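Local coordinates for putative sugar isomerase (Parabacteroides distasonis, PDB 3LMZ), which probably acts as a sugar isomerase with a xylose isomerase-like TIM-barrel fold, at residues Glu90-Phe95 / Leu115-Lys120. Numbering follows the deposited sequence.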
loop_
_atom_site.group_PDB
_atom_site.type_symbol
_atom_site.label_atom_id
_atom_site.label_comp_id
_atom_site.label_asym_id
_atom_site.label_seq_id
_atom_site.Cartn_x
_atom_site.Cartn_y
_atom_site.Cartn_z
ATOM N N GLU A 90 0.825 -6.330 -39.151
ATOM C CA GLU A 90 0.947 -6.349 -37.693
ATOM C C GLU A 90 -0.407 -6.574 -37.039
ATOM O O GLU A 90 -0.487 -7.202 -35.991
ATOM C CB GLU A 90 1.614 -5.042 -37.202
ATOM C CG GLU A 90 3.110 -5.015 -37.541
ATOM C CD GLU A 90 3.834 -3.749 -37.052
ATOM O OE1 GLU A 90 3.240 -2.929 -36.317
ATOM O OE2 GLU A 90 5.055 -3.611 -37.367
ATOM N N ILE A 91 -1.443 -5.974 -37.612
ATOM C CA ILE A 91 -2.791 -6.141 -37.093
ATOM C C ILE A 91 -3.183 -7.620 -37.236
ATOM O O ILE A 91 -3.748 -8.246 -36.343
ATOM C CB ILE A 91 -3.772 -5.197 -37.718
ATOM C CG1 ILE A 91 -3.347 -3.754 -37.449
ATOM C CG2 ILE A 91 -5.223 -5.491 -37.169
ATOM C CD1 ILE A 91 -4.144 -2.730 -38.232
ATOM N N ASP A 92 -2.957 -8.162 -38.433
ATOM C CA ASP A 92 -3.244 -9.589 -38.681
ATOM C C ASP A 92 -2.565 -10.467 -37.644
ATOM O O ASP A 92 -3.171 -11.441 -37.101
ATOM C CB ASP A 92 -2.745 -10.058 -40.070
ATOM C CG ASP A 92 -3.536 -9.496 -41.239
ATOM O OD1 ASP A 92 -4.649 -8.994 -41.052
ATOM O OD2 ASP A 92 -3.008 -9.566 -42.383
ATOM N N ARG A 93 -1.280 -10.217 -37.422
ATOM C CA ARG A 93 -0.520 -11.001 -36.454
ATOM C C ARG A 93 -1.041 -10.848 -35.015
ATOM O O ARG A 93 -1.106 -11.843 -34.252
ATOM C CB ARG A 93 0.962 -10.700 -36.538
ATOM C CG ARG A 93 1.535 -11.288 -37.800
ATOM C CD ARG A 93 2.959 -10.987 -37.987
ATOM N NE ARG A 93 3.437 -11.628 -39.203
ATOM C CZ ARG A 93 4.679 -11.531 -39.656
ATOM N NH1 ARG A 93 5.578 -10.817 -38.983
ATOM N NH2 ARG A 93 5.019 -12.148 -40.789
ATOM N N ALA A 94 -1.456 -9.626 -34.650
ATOM C CA ALA A 94 -1.954 -9.391 -33.279
ATOM C C ALA A 94 -3.284 -10.102 -32.992
ATOM O O ALA A 94 -3.468 -10.637 -31.931
ATOM C CB ALA A 94 -2.089 -7.877 -33.038
ATOM N N PHE A 95 -4.186 -10.099 -33.977
ATOM C CA PHE A 95 -5.479 -10.744 -33.793
ATOM C C PHE A 95 -5.252 -12.263 -33.734
ATOM O O PHE A 95 -5.874 -12.934 -32.917
ATOM C CB PHE A 95 -6.478 -10.301 -34.882
ATOM C CG PHE A 95 -7.222 -9.069 -34.546
ATOM C CD1 PHE A 95 -6.621 -7.847 -34.692
ATOM C CD2 PHE A 95 -8.495 -9.117 -34.028
ATOM C CE1 PHE A 95 -7.313 -6.687 -34.375
ATOM C CE2 PHE A 95 -9.203 -7.976 -33.714
ATOM C CZ PHE A 95 -8.586 -6.739 -33.875
ATOM N N LEU A 115 -7.460 2.325 -38.566
ATOM C CA LEU A 115 -8.696 2.085 -37.845
ATOM C C LEU A 115 -9.770 1.329 -38.649
ATOM O O LEU A 115 -10.428 0.418 -38.131
ATOM C CB LEU A 115 -9.234 3.386 -37.279
ATOM C CG LEU A 115 -8.436 3.882 -36.044
ATOM C CD1 LEU A 115 -8.828 5.313 -35.734
ATOM C CD2 LEU A 115 -8.569 3.009 -34.842
ATOM N N PRO A 116 -9.927 1.640 -39.952
ATOM C CA PRO A 116 -10.860 0.805 -40.734
ATOM C C PRO A 116 -10.491 -0.692 -40.764
ATOM O O PRO A 116 -11.340 -1.587 -40.724
ATOM C CB PRO A 116 -10.773 1.422 -42.131
ATOM C CG PRO A 116 -10.369 2.859 -41.872
ATOM C CD PRO A 116 -9.419 2.817 -40.700
ATOM N N TYR A 117 -9.191 -0.990 -40.814
ATOM C CA TYR A 117 -8.761 -2.374 -40.776
ATOM C C TYR A 117 -9.005 -3.027 -39.413
ATOM O O TYR A 117 -9.413 -4.185 -39.320
ATOM C CB TYR A 117 -7.289 -2.463 -41.201
ATOM C CG TYR A 117 -6.884 -3.871 -41.615
ATOM C CD1 TYR A 117 -7.271 -4.369 -42.837
ATOM C CD2 TYR A 117 -6.091 -4.665 -40.818
ATOM C CE1 TYR A 117 -6.931 -5.634 -43.267
ATOM C CE2 TYR A 117 -5.741 -5.970 -41.212
ATOM C CZ TYR A 117 -6.135 -6.421 -42.476
ATOM O OH TYR A 117 -5.828 -7.716 -42.907
ATOM N N VAL A 118 -8.756 -2.299 -38.337
ATOM C CA VAL A 118 -9.134 -2.785 -37.005
ATOM C C VAL A 118 -10.635 -3.115 -36.931
ATOM O O VAL A 118 -11.026 -4.158 -36.428
ATOM C CB VAL A 118 -8.770 -1.768 -35.911
ATOM C CG1 VAL A 118 -9.300 -2.265 -34.521
ATOM C CG2 VAL A 118 -7.250 -1.579 -35.849
ATOM N N ASP A 119 -11.449 -2.256 -37.527
ATOM C CA ASP A 119 -12.897 -2.480 -37.650
ATOM C C ASP A 119 -13.213 -3.812 -38.330
ATOM O O ASP A 119 -13.983 -4.651 -37.825
ATOM C CB ASP A 119 -13.561 -1.297 -38.335
ATOM C CG ASP A 119 -15.062 -1.383 -38.337
ATOM O OD1 ASP A 119 -15.593 -2.268 -39.077
ATOM O OD2 ASP A 119 -15.704 -0.513 -37.735
ATOM N N LYS A 120 -12.584 -4.052 -39.482
ATOM C CA LYS A 120 -12.710 -5.323 -40.204
ATOM C C LYS A 120 -12.328 -6.507 -39.306
ATOM O O LYS A 120 -13.025 -7.544 -39.249
ATOM C CB LYS A 120 -11.786 -5.310 -41.454
ATOM C CG LYS A 120 -11.932 -6.469 -42.360
ATOM C CD LYS A 120 -10.850 -6.476 -43.461
ATOM C CE LYS A 120 -11.378 -6.198 -44.772
ATOM N NZ LYS A 120 -10.287 -6.288 -45.800
#
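Tyr-117 and Asp-92 make the one hydrogen bond between segments 90-95 and 115-120: the phenol OH donates to OD1 of Asp-92 over 2.5 Å, a short bond. It is received on the syn lone pair of OD1, on the side of the other carboxylate oxygen. OD1 lies at the edge of the tyrosine ring, in its plane, while the carboxylate itself is turned 51° from that plane. Tyr-117 has CG anti to its backbone N (chi1 -162°), which starts the ring on its way across to helix 88-101. OD1 also forms a salt bridge with NZ of Lys-121, one turn along from Tyr-117, and this positively charged second partner would probably help keep the carboxylate ionised.

The apolar contacts lie beside this bond. Ile-91 meets the ring at its edge, with CD1 and CG2 each 3.8 Å from Tyr-117 CD2, and the two side chains run past each other in opposite directions. Further in, Ile-91 CD1 reaches Val-118 CG2 at 4.1 Å, the side chains crossing at about a right angle. Separate from these is a long approach of the Phe-95 ring, CZ lying 4.4 Å from the backbone O of Val-118.

Ile-91 also rests on Met-85 of strand 76-85, Phe-95 on Ile-106 and Val-118 on Pro-110 of strand 105-110, as expected for successive outer helices of a TIM barrel packed against its parallel strands. The axes of the two segments approach to 10.6 Å, their N-to-C directions 31° apart. An alanine in place of Tyr-117 would probably leave Asp-92 OD1 without its phenol donor and open a gap beside Ile-91. The chemistry thus implies a graded interface, apolar near the strands and closed by a tyrosine-carboxylate-lysine cluster at its partly exposed margin.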